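Local coordinates for protein beta-xylanase (Roseburia intestinalis L1-82, PDB 6SGF) that binds xylan through this carbohydrate-binding module of family CBM86, part of a larger enzyme that probably cleaves the beta-1,4-xylosidic linkages of xylan, at residues G4-F9 with T127-A132; D12-A17 with W43-S48; N55-Q60 with I96-D101; K71-G76 with I104-I109. All coordinates share one frame; numbering follows the deposited sequence.

Contact 1 of 4, residues G4-F9 with T127-A132; sequences GVKKVF and TFELKA. With CD (cadmium ion), chain S.
K6 and E129 face each other as a non-hydrogen-bonded pair of antiparallel strands, and the lysine can be followed atom by atom across the partner strand. Its CB lies 4.0 Å from F128 O. Further out, CD meets CG2 of T127 at 4.1 Å. The chain bends only at its last torsion; CE passes E129 OE1 at 3.5 Å, and NZ makes a weak hydrogen bond of 3.4 Å to the same OE1, within a salt bridge. E129 comes to meet it with CG anti to the backbone N (chi1 -176°) and an extended chain beyond. Its carboxylate takes a cadmium ion in bidentate fashion, OE1 at 2.5 Å and OE2 at 2.6 Å from the metal. With cation and metal both at the carboxylate, its negative charge is probably favoured.

The backbone evidence for pairing is regular. K7 and F128 form the hydrogen-bonded pair: F128 N to K7 O is 2.7 Å, nearly straight at 178°, and K7 N returns a bond to F128 O. Two residues along each strand, L130 N bonds to V5 O.

On the face carrying K7 and F128, the F9 and F128 rings meet rim to rim, F9 CE2 to F128 CE1 at 3.7 Å, with planes turned 61° apart. K7 NZ forms a salt bridge with E47. On the face of V8 and T127, V8 CG2 rests against T127 OG1, and V8 also packs on V8 of the second subunit. Antiparallel pairing of strands 6-10 and 119-130, with F9 and F128 packing on strand 40-50 of the other sheet, is consistent with the beta-sandwich common among carbohydrate-binding modules.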
# COMPACT_ATOMS: atom_id res chain seq x y z
N GLY B 4 -16.50 2.66 -8.58
CA GLY B 4 -16.24 3.21 -7.27
C GLY B 4 -15.50 2.23 -6.38
O GLY B 4 -14.78 2.65 -5.49
N VAL B 5 -15.67 0.93 -6.64
CA VAL B 5 -14.98 -0.08 -5.85
C VAL B 5 -13.50 -0.02 -6.20
O VAL B 5 -13.13 0.18 -7.37
CB VAL B 5 -15.56 -1.47 -6.15
CG1 VAL B 5 -14.62 -2.57 -5.69
CG2 VAL B 5 -16.93 -1.62 -5.50
N LYS B 6 -12.64 -0.18 -5.20
CA LYS B 6 -11.19 -0.13 -5.43
C LYS B 6 -10.54 -1.43 -5.03
O LYS B 6 -10.77 -1.90 -3.95
CB LYS B 6 -10.52 0.94 -4.59
CG LYS B 6 -10.83 2.35 -4.99
CD LYS B 6 -10.04 3.27 -4.18
CE LYS B 6 -10.06 4.67 -4.72
NZ LYS B 6 -11.39 5.27 -4.56
N LYS B 7 -9.83 -2.02 -5.96
CA LYS B 7 -8.99 -3.16 -5.68
C LYS B 7 -7.55 -2.67 -5.57
O LYS B 7 -6.99 -2.14 -6.54
CB LYS B 7 -9.14 -4.20 -6.79
CG LYS B 7 -10.47 -5.00 -6.79
CD LYS B 7 -10.92 -5.48 -5.40
CE LYS B 7 -9.77 -5.98 -4.47
NZ LYS B 7 -9.43 -7.42 -4.53
N VAL B 8 -6.96 -2.77 -4.38
CA VAL B 8 -5.63 -2.21 -4.12
C VAL B 8 -4.67 -3.35 -3.87
O VAL B 8 -4.94 -4.20 -3.02
CB VAL B 8 -5.64 -1.26 -2.91
CG1 VAL B 8 -4.23 -0.78 -2.61
CG2 VAL B 8 -6.56 -0.08 -3.10
N PHE B 9 -3.54 -3.35 -4.56
CA PHE B 9 -2.49 -4.33 -4.30
C PHE B 9 -1.22 -3.61 -3.89
O PHE B 9 -0.63 -2.88 -4.69
CB PHE B 9 -2.25 -5.19 -5.53
CG PHE B 9 -3.49 -5.79 -6.09
CD1 PHE B 9 -4.21 -6.72 -5.36
CD2 PHE B 9 -3.95 -5.42 -7.34
CE1 PHE B 9 -5.38 -7.28 -5.88
CE2 PHE B 9 -5.11 -5.97 -7.87
CZ PHE B 9 -5.83 -6.91 -7.13
N THR B 127 -3.56 0.48 -7.69
CA THR B 127 -4.98 0.53 -7.34
C THR B 127 -5.84 0.51 -8.60
O THR B 127 -5.59 1.29 -9.52
CB THR B 127 -5.31 1.80 -6.56
OG1 THR B 127 -4.65 1.78 -5.27
CG2 THR B 127 -6.83 1.88 -6.39
N PHE B 128 -6.83 -0.37 -8.63
CA PHE B 128 -7.81 -0.44 -9.71
C PHE B 128 -9.14 0.09 -9.20
O PHE B 128 -9.71 -0.48 -8.27
CB PHE B 128 -7.97 -1.88 -10.18
CG PHE B 128 -6.71 -2.43 -10.77
CD1 PHE B 128 -5.70 -2.88 -9.95
CD2 PHE B 128 -6.53 -2.43 -12.13
CE1 PHE B 128 -4.53 -3.36 -10.49
CE2 PHE B 128 -5.35 -2.93 -12.68
CZ PHE B 128 -4.35 -3.37 -11.85
N GLU B 129 -9.58 1.21 -9.76
CA GLU B 129 -10.89 1.74 -9.43
C GLU B 129 -11.89 1.35 -10.51
O GLU B 129 -11.70 1.68 -11.69
CB GLU B 129 -10.90 3.25 -9.23
CG GLU B 129 -12.31 3.66 -8.79
CD GLU B 129 -12.34 4.96 -8.09
OE1 GLU B 129 -11.24 5.52 -7.91
OE2 GLU B 129 -13.46 5.43 -7.72
N LEU B 130 -12.96 0.70 -10.11
CA LEU B 130 -13.92 0.18 -11.08
C LEU B 130 -14.90 1.28 -11.46
O LEU B 130 -15.11 2.25 -10.73
CB LEU B 130 -14.65 -1.03 -10.53
CG LEU B 130 -13.76 -2.13 -9.94
CD1 LEU B 130 -14.61 -3.32 -9.58
CD2 LEU B 130 -12.65 -2.50 -10.92
N LYS B 131 -15.48 1.14 -12.64
CA LYS B 131 -16.49 2.10 -13.08
C LYS B 131 -17.71 2.07 -12.16
O LYS B 131 -18.04 1.04 -11.58
CB LYS B 131 -16.93 1.78 -14.51
CG LYS B 131 -15.84 1.98 -15.56
CD LYS B 131 -16.29 1.50 -16.93
CE LYS B 131 -15.10 1.47 -17.89
NZ LYS B 131 -15.41 0.84 -19.20
N ALA B 132 -18.35 3.24 -12.02
CA ALA B 132 -19.60 3.31 -11.29
C ALA B 132 -20.57 2.32 -11.92
O ALA B 132 -20.61 2.18 -13.14
CB ALA B 132 -20.17 4.72 -11.34
CD CD S . -12.24 7.65 -7.22

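Contact 2 of 4, residues D12-A17 with W43-S48; sequences DQLKVA and WTLPES
Strand-edge pairing backed by apolar packing joins D12-A17 to W43-S48: the outermost strand 15-19 of the five-stranded sheet lies against strand 40-50. The axes of the short segments 15-17 and 43-45 approach to 4.5 Å but are inclined at 119°, so the register is brief. K15 and T44 form the hydrogen-bonded pair, in which T44 N reaches K15 O at 3.0 Å, and V16 with W43 is the adjoining non-hydrogen-bonded pair. The same K15 O receives a CA-H contact from W43.

Beside the K15-T44 pair a water bridges the segments. It donates to Q13 O at 2.7 Å and to T44 O at 2.9 Å, and accepts a weak bond from K15 N, tying the 3-10 segment before the strand to its partner.

L14 carries the inner side. Its CB meets CD1 of the W43 indole at 3.7 Å, and its CD2 reaches CD2 of L45 at 3.8 Å, the two leucines lying side by side and pointing the same way. The side chains of V16 and W43 diverge as a pair, yet CG2 of the valine still comes to 3.7 Å from the indole NE1. At the outer side A17 CB touches T44 OG1 at 3.4 Å, and P46 CG rests near Q13 O.

Beyond the two segments, the W43 ring meets that of W30, whose NE1 bonds to L14 O. L14 and W43 both pack on L123 of strand 119-130, in the opposing sheet, while W43 and L45 pair through their backbones with V107 and D105 of strand 103-110.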
# COMPACT_ATOMS: atom_id res chain seq x y z
N ASP B 12 4.00 -6.16 -1.91
CA ASP B 12 4.23 -7.56 -1.55
C ASP B 12 3.17 -8.50 -2.11
O ASP B 12 3.37 -9.72 -2.06
CB ASP B 12 4.32 -7.73 -0.03
CG ASP B 12 2.99 -7.63 0.69
OD1 ASP B 12 2.11 -6.85 0.26
OD2 ASP B 12 2.85 -8.30 1.74
N GLN B 13 2.09 -7.99 -2.70
CA GLN B 13 1.11 -8.85 -3.34
C GLN B 13 1.34 -9.05 -4.83
O GLN B 13 0.65 -9.87 -5.44
CB GLN B 13 -0.30 -8.28 -3.12
CG GLN B 13 -0.67 -8.01 -1.69
CD GLN B 13 -2.07 -7.43 -1.56
OE1 GLN B 13 -2.26 -6.22 -1.60
NE2 GLN B 13 -3.05 -8.30 -1.42
N LEU B 14 2.31 -8.36 -5.42
CA LEU B 14 2.56 -8.37 -6.85
C LEU B 14 3.79 -9.24 -7.09
O LEU B 14 4.88 -8.91 -6.61
CB LEU B 14 2.75 -6.95 -7.37
CG LEU B 14 1.52 -6.04 -7.24
CD1 LEU B 14 1.88 -4.62 -7.61
CD2 LEU B 14 0.42 -6.58 -8.16
N LYS B 15 3.65 -10.28 -7.88
CA LYS B 15 4.78 -11.18 -8.20
C LYS B 15 5.39 -10.80 -9.54
O LYS B 15 4.66 -10.49 -10.42
CB LYS B 15 4.32 -12.62 -8.27
CG LYS B 15 4.52 -13.37 -6.98
CD LYS B 15 3.33 -13.32 -6.09
CE LYS B 15 3.61 -13.91 -4.73
NZ LYS B 15 3.48 -12.88 -3.67
N VAL B 16 6.70 -10.83 -9.64
CA VAL B 16 7.37 -10.44 -10.88
C VAL B 16 7.17 -11.56 -11.92
O VAL B 16 7.52 -12.71 -11.69
CB VAL B 16 8.86 -10.16 -10.68
CG1 VAL B 16 9.55 -9.90 -12.06
CG2 VAL B 16 9.09 -8.95 -9.78
N ALA B 17 6.62 -11.19 -13.07
CA ALA B 17 6.47 -12.14 -14.17
C ALA B 17 7.71 -12.15 -15.08
O ALA B 17 8.13 -13.21 -15.58
CB ALA B 17 5.23 -11.80 -15.01
N TRP B 43 4.63 -7.22 -13.59
CA TRP B 43 4.09 -7.94 -12.45
C TRP B 43 2.71 -8.53 -12.77
O TRP B 43 1.85 -7.85 -13.33
CB TRP B 43 3.91 -7.04 -11.23
CG TRP B 43 5.10 -6.46 -10.60
CD1 TRP B 43 5.80 -6.96 -9.53
CD2 TRP B 43 5.69 -5.20 -10.92
NE1 TRP B 43 6.83 -6.09 -9.19
CE2 TRP B 43 6.77 -5.00 -10.02
CE3 TRP B 43 5.43 -4.23 -11.89
CZ2 TRP B 43 7.56 -3.87 -10.06
CZ3 TRP B 43 6.22 -3.11 -11.93
CH2 TRP B 43 7.27 -2.93 -11.02
N THR B 44 2.48 -9.76 -12.32
CA THR B 44 1.18 -10.40 -12.43
C THR B 44 0.28 -9.99 -11.27
O THR B 44 0.73 -9.84 -10.13
CB THR B 44 1.33 -11.93 -12.43
OG1 THR B 44 2.30 -12.33 -13.41
CG2 THR B 44 -0.04 -12.59 -12.75
N LEU B 45 -0.99 -9.80 -11.58
CA LEU B 45 -1.97 -9.47 -10.54
C LEU B 45 -2.42 -10.76 -9.84
O LEU B 45 -2.45 -11.82 -10.46
CB LEU B 45 -3.16 -8.76 -11.15
CG LEU B 45 -2.91 -7.41 -11.84
CD1 LEU B 45 -4.29 -6.89 -12.25
CD2 LEU B 45 -2.15 -6.47 -10.92
N PRO B 46 -2.77 -10.69 -8.56
CA PRO B 46 -3.24 -11.91 -7.89
C PRO B 46 -4.49 -12.51 -8.54
O PRO B 46 -4.74 -13.71 -8.40
CB PRO B 46 -3.52 -11.45 -6.45
CG PRO B 46 -2.77 -10.19 -6.30
CD PRO B 46 -2.71 -9.54 -7.65
N GLU B 47 -5.28 -11.71 -9.26
CA GLU B 47 -6.54 -12.12 -9.87
C GLU B 47 -6.74 -11.21 -11.06
O GLU B 47 -6.38 -10.05 -10.96
CB GLU B 47 -7.65 -11.91 -8.84
CG GLU B 47 -7.86 -10.38 -8.57
CD GLU B 47 -7.61 -10.04 -7.11
OE1 GLU B 47 -6.56 -10.53 -6.59
OE2 GLU B 47 -8.45 -9.37 -6.47
N SER B 48 -7.17 -11.71 -12.19
CA SER B 48 -7.37 -10.73 -13.25
C SER B 48 -8.71 -10.04 -13.07
O SER B 48 -9.57 -10.48 -12.31
CB SER B 48 -7.08 -11.37 -14.60
OG SER B 48 -7.50 -12.74 -14.64
O HOH W 1 0.40 -11.38 -7.71

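Contact 3 of 4, residues N55-Q60 with I96-D101; sequences NAVTFQ and INPSGD
N97 sets its CG beside the backbone N, anti to the carbonyl carbon (chi1 -58°), and its amide is turned with ND2 toward N55 O across the contact. The bond is 3.0 Å long and nearly straight at 174°; the acceptor lies almost in the amide plane, although the donor is tilted 33° from the carbonyl plane of N55. A water also donates to N55 O and links it to P98 O, so this carbonyl receives two hydrogen bonds. ND2 further touches A56 CB at 3.6 Å.

Next to this polar end, V57 and I96 form a hydrogen-bonded antiparallel pair through two reciprocal backbone bonds, V57 N to I96 O and I96 N to V57 O, each 2.8 Å. Their side chains share the inner face. There V57 CG2 meets P98 CG at 4.0 Å, the two groups crossing at about a right angle, and I96 CD1 reaches F59 CE1 at 3.9 Å.

Strand 54-62 lies between strand 93-96 and strand 119-130, as the backbone bonds of F59 with Y94 and of T58 with T127 establish; N55 and A56 both face E129, a classic beta bulge. V57 packs on V72, while F59 and I96 pack on L70, of strand 68-73 in the other sheet.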
# COMPACT_ATOMS: atom_id res chain seq x y z
N ASN B 55 -12.18 1.79 -14.44
CA ASN B 55 -12.13 3.18 -14.83
C ASN B 55 -10.72 3.73 -14.80
O ASN B 55 -10.32 4.47 -15.70
CB ASN B 55 -13.01 4.04 -13.92
CG ASN B 55 -13.22 5.41 -14.49
OD1 ASN B 55 -13.67 5.55 -15.63
ND2 ASN B 55 -12.86 6.44 -13.73
N ALA B 56 -9.93 3.36 -13.79
CA ALA B 56 -8.63 3.98 -13.60
C ALA B 56 -7.71 2.99 -12.92
O ALA B 56 -8.14 2.19 -12.07
CB ALA B 56 -8.77 5.27 -12.75
N VAL B 57 -6.43 3.05 -13.29
CA VAL B 57 -5.37 2.31 -12.62
C VAL B 57 -4.36 3.33 -12.10
O VAL B 57 -3.77 4.08 -12.89
CB VAL B 57 -4.68 1.30 -13.56
CG1 VAL B 57 -3.64 0.50 -12.78
CG2 VAL B 57 -5.70 0.33 -14.21
N THR B 58 -4.12 3.34 -10.79
CA THR B 58 -3.23 4.32 -10.19
C THR B 58 -2.01 3.62 -9.59
O THR B 58 -2.14 2.74 -8.75
CB THR B 58 -3.97 5.13 -9.12
OG1 THR B 58 -5.06 5.81 -9.74
CG2 THR B 58 -3.03 6.16 -8.50
N PHE B 59 -0.83 4.03 -10.05
CA PHE B 59 0.43 3.51 -9.56
C PHE B 59 0.97 4.50 -8.54
O PHE B 59 1.11 5.69 -8.84
CB PHE B 59 1.48 3.37 -10.68
CG PHE B 59 1.10 2.42 -11.78
CD1 PHE B 59 0.04 2.70 -12.64
CD2 PHE B 59 1.81 1.27 -11.97
CE1 PHE B 59 -0.29 1.85 -13.68
CE2 PHE B 59 1.53 0.43 -12.99
CZ PHE B 59 0.46 0.71 -13.86
N GLN B 60 1.27 4.01 -7.35
CA GLN B 60 1.93 4.79 -6.32
C GLN B 60 3.40 4.41 -6.26
O GLN B 60 3.74 3.22 -6.12
CB GLN B 60 1.27 4.58 -4.96
CG GLN B 60 1.87 5.44 -3.84
CD GLN B 60 1.12 5.29 -2.50
OE1 GLN B 60 0.30 4.39 -2.31
NE2 GLN B 60 1.42 6.17 -1.58
N ILE B 96 -3.57 5.89 -15.04
CA ILE B 96 -3.84 5.52 -16.42
C ILE B 96 -5.31 5.14 -16.50
O ILE B 96 -5.80 4.37 -15.67
CB ILE B 96 -2.97 4.34 -16.88
CG1 ILE B 96 -1.50 4.75 -16.99
CG2 ILE B 96 -3.45 3.82 -18.23
CD1 ILE B 96 -0.60 3.55 -17.22
N ASN B 97 -6.02 5.65 -17.51
CA ASN B 97 -7.39 5.22 -17.71
C ASN B 97 -7.40 4.23 -18.87
O ASN B 97 -7.37 4.65 -20.04
CB ASN B 97 -8.28 6.43 -18.01
CG ASN B 97 -8.23 7.47 -16.88
OD1 ASN B 97 -7.56 8.50 -16.98
ND2 ASN B 97 -8.91 7.16 -15.80
N PRO B 98 -7.43 2.92 -18.62
CA PRO B 98 -7.20 1.93 -19.68
C PRO B 98 -8.46 1.64 -20.48
O PRO B 98 -9.58 1.89 -20.06
CB PRO B 98 -6.80 0.68 -18.88
CG PRO B 98 -7.69 0.79 -17.68
CD PRO B 98 -7.73 2.26 -17.32
N SER B 99 -8.25 1.08 -21.67
CA SER B 99 -9.37 0.73 -22.54
C SER B 99 -8.97 -0.48 -23.37
O SER B 99 -7.79 -0.71 -23.64
CB SER B 99 -9.81 1.89 -23.45
OG SER B 99 -8.75 2.51 -24.16
N GLY B 100 -9.98 -1.24 -23.79
CA GLY B 100 -9.82 -2.33 -24.72
C GLY B 100 -10.52 -3.59 -24.23
O GLY B 100 -11.39 -3.54 -23.36
N ASP B 101 -10.14 -4.73 -24.78
CA ASP B 101 -10.86 -5.97 -24.53
C ASP B 101 -10.12 -6.86 -23.53
O ASP B 101 -8.95 -6.65 -23.21
CB ASP B 101 -11.10 -6.72 -25.84
CG ASP B 101 -12.20 -6.07 -26.68
OD1 ASP B 101 -13.06 -5.39 -26.08
OD2 ASP B 101 -12.20 -6.24 -27.92
O HOH W 2 -10.77 4.07 -18.59

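Contact 4 of 4, residues K71-G76 with I104-I109; sequences KVYNGG and IDAVGI. With XYP (beta-D-xylopyranose), chain H.
Y73 packs edge-on against A106, V107 and G108 in the tight part of this antiparallel contact. The ring presents its edge to the partner backbone: CE1 lies 3.8 Å from V107 C, and G108 N sits near the ring plane. CD1 meets A106 CB at 3.9 Å. G108 has no side chain where CE1 of Y73 comes in. On the other face V72 CG1 touches I104 CG2 at 3.7 Å. K71 and G108 are a hydrogen-bonded pair, with K71 N to G108 O at 3.0 Å and G108 N to K71 O at 2.9 Å, and Y73 N bonds to A106 O.

The loop end is looser. D105 places CG between its backbone N and carbonyl carbon (chi1 59°), and OD1 accepts a weak, bent bond of 121° from G75 N. Its OD2 takes a hydrogen bond from a water that also donates to G76 O, in a part of the contact that includes exposed glycines.

The K71 chain, extended beyond CG, reaches the sugar. NZ donates to O3 of a beta-D-xylopyranose at 2.9 Å and more weakly to its O2, while D78 forms a salt bridge and Q40 a hydrogen bond with the same nitrogen. D78 and Q40 also bond the xylose, so sheet and loop together build the glycan-binding site of this xylan-binding module.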
# COMPACT_ATOMS: atom_id res chain seq x y z
N LYS B 71 2.48 0.75 -17.63
CA LYS B 71 1.78 -0.13 -18.55
C LYS B 71 0.70 -0.94 -17.85
O LYS B 71 0.93 -1.46 -16.75
CB LYS B 71 2.75 -1.13 -19.21
CG LYS B 71 3.83 -0.49 -20.04
CD LYS B 71 4.74 -1.59 -20.65
CE LYS B 71 5.83 -1.04 -21.55
NZ LYS B 71 6.44 -2.21 -22.29
N VAL B 72 -0.44 -1.09 -18.51
CA VAL B 72 -1.51 -1.97 -18.10
C VAL B 72 -1.66 -3.01 -19.21
O VAL B 72 -2.08 -2.68 -20.32
CB VAL B 72 -2.82 -1.22 -17.85
CG1 VAL B 72 -3.89 -2.19 -17.37
CG2 VAL B 72 -2.59 -0.13 -16.85
N TYR B 73 -1.35 -4.26 -18.90
CA TYR B 73 -1.41 -5.31 -19.91
C TYR B 73 -2.82 -5.90 -19.96
O TYR B 73 -3.54 -5.90 -18.95
CB TYR B 73 -0.44 -6.43 -19.57
CG TYR B 73 1.02 -6.11 -19.63
CD1 TYR B 73 1.65 -5.37 -18.63
CD2 TYR B 73 1.79 -6.60 -20.68
CE1 TYR B 73 3.01 -5.13 -18.67
CE2 TYR B 73 3.14 -6.38 -20.72
CZ TYR B 73 3.74 -5.64 -19.74
OH TYR B 73 5.09 -5.43 -19.83
N ASN B 74 -3.21 -6.40 -21.13
CA ASN B 74 -4.49 -7.10 -21.25
C ASN B 74 -4.31 -8.34 -22.11
O ASN B 74 -5.09 -8.64 -23.01
CB ASN B 74 -5.59 -6.17 -21.77
CG ASN B 74 -5.41 -5.73 -23.23
OD1 ASN B 74 -4.31 -5.55 -23.74
ND2 ASN B 74 -6.55 -5.52 -23.91
N GLY B 75 -3.27 -9.11 -21.80
CA GLY B 75 -3.11 -10.46 -22.30
C GLY B 75 -2.15 -10.62 -23.44
O GLY B 75 -1.85 -11.76 -23.81
N GLY B 76 -1.68 -9.52 -24.02
CA GLY B 76 -0.75 -9.60 -25.13
C GLY B 76 0.70 -9.65 -24.68
O GLY B 76 1.03 -9.57 -23.49
N ILE B 104 -7.35 -7.54 -17.49
CA ILE B 104 -6.05 -7.03 -17.07
C ILE B 104 -5.38 -8.16 -16.30
O ILE B 104 -5.89 -8.58 -15.26
CB ILE B 104 -6.17 -5.78 -16.20
CG1 ILE B 104 -6.90 -4.67 -16.95
CG2 ILE B 104 -4.76 -5.35 -15.71
CD1 ILE B 104 -7.35 -3.53 -16.07
N ASP B 105 -4.24 -8.62 -16.79
CA ASP B 105 -3.51 -9.70 -16.14
C ASP B 105 -2.22 -9.22 -15.49
O ASP B 105 -1.66 -9.94 -14.65
CB ASP B 105 -3.18 -10.82 -17.14
CG ASP B 105 -2.33 -10.34 -18.33
OD1 ASP B 105 -2.56 -9.23 -18.84
OD2 ASP B 105 -1.43 -11.08 -18.77
N ALA B 106 -1.74 -8.03 -15.83
CA ALA B 106 -0.43 -7.59 -15.36
C ALA B 106 -0.31 -6.08 -15.51
O ALA B 106 -1.08 -5.44 -16.23
CB ALA B 106 0.71 -8.27 -16.12
N VAL B 107 0.69 -5.52 -14.82
CA VAL B 107 1.11 -4.12 -14.96
C VAL B 107 2.63 -4.07 -15.06
O VAL B 107 3.32 -5.05 -14.78
CB VAL B 107 0.61 -3.25 -13.79
CG1 VAL B 107 -0.93 -3.26 -13.75
CG2 VAL B 107 1.22 -3.71 -12.48
N GLY B 108 3.15 -2.92 -15.50
CA GLY B 108 4.58 -2.79 -15.66
C GLY B 108 5.06 -1.36 -15.49
O GLY B 108 4.29 -0.40 -15.59
N ILE B 109 6.37 -1.25 -15.23
CA ILE B 109 7.09 0.01 -15.17
C ILE B 109 8.32 -0.14 -16.04
O ILE B 109 8.99 -1.18 -15.98
CB ILE B 109 7.50 0.39 -13.74
CG1 ILE B 109 6.26 0.61 -12.87
CG2 ILE B 109 8.45 1.62 -13.81
CD1 ILE B 109 6.62 0.94 -11.38
C1 XYP H . 10.29 -2.81 -25.64
C2 XYP H . 9.20 -2.30 -24.71
C3 XYP H . 8.38 -1.28 -25.42
C4 XYP H . 9.22 -0.23 -26.11
C5 XYP H . 10.30 -0.83 -27.03
O2 XYP H . 8.46 -3.42 -24.22
O3 XYP H . 7.52 -0.63 -24.43
O4 XYP H . 8.32 0.58 -26.87
O5 XYP H . 11.12 -1.70 -26.19
O HOH W 3 0.14 -10.09 -20.55

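Contact 4 is the most buried of the four and reaches the glycan site through one lysine; contacts 1, 2 and 3 are partly buried, with apolar inner sides and polar outer ends. Contacts 2 and 4 belong to the five-stranded sheet, where strands 40-50 and 103-110 are neighbours. Contacts 1 and 3 share the other sheet through strands 119-130 and 54-62. The sheets meet through side chains: F128 of contact 1 packs on L45 of contact 2 and on I104 and V107 of contact 4. The polar chemistry differs with place in the fold: a metal-bound carboxylate in contact 1, water bridges in contacts 2, 3 and 4, and in contact 4 also sugar hydroxyls.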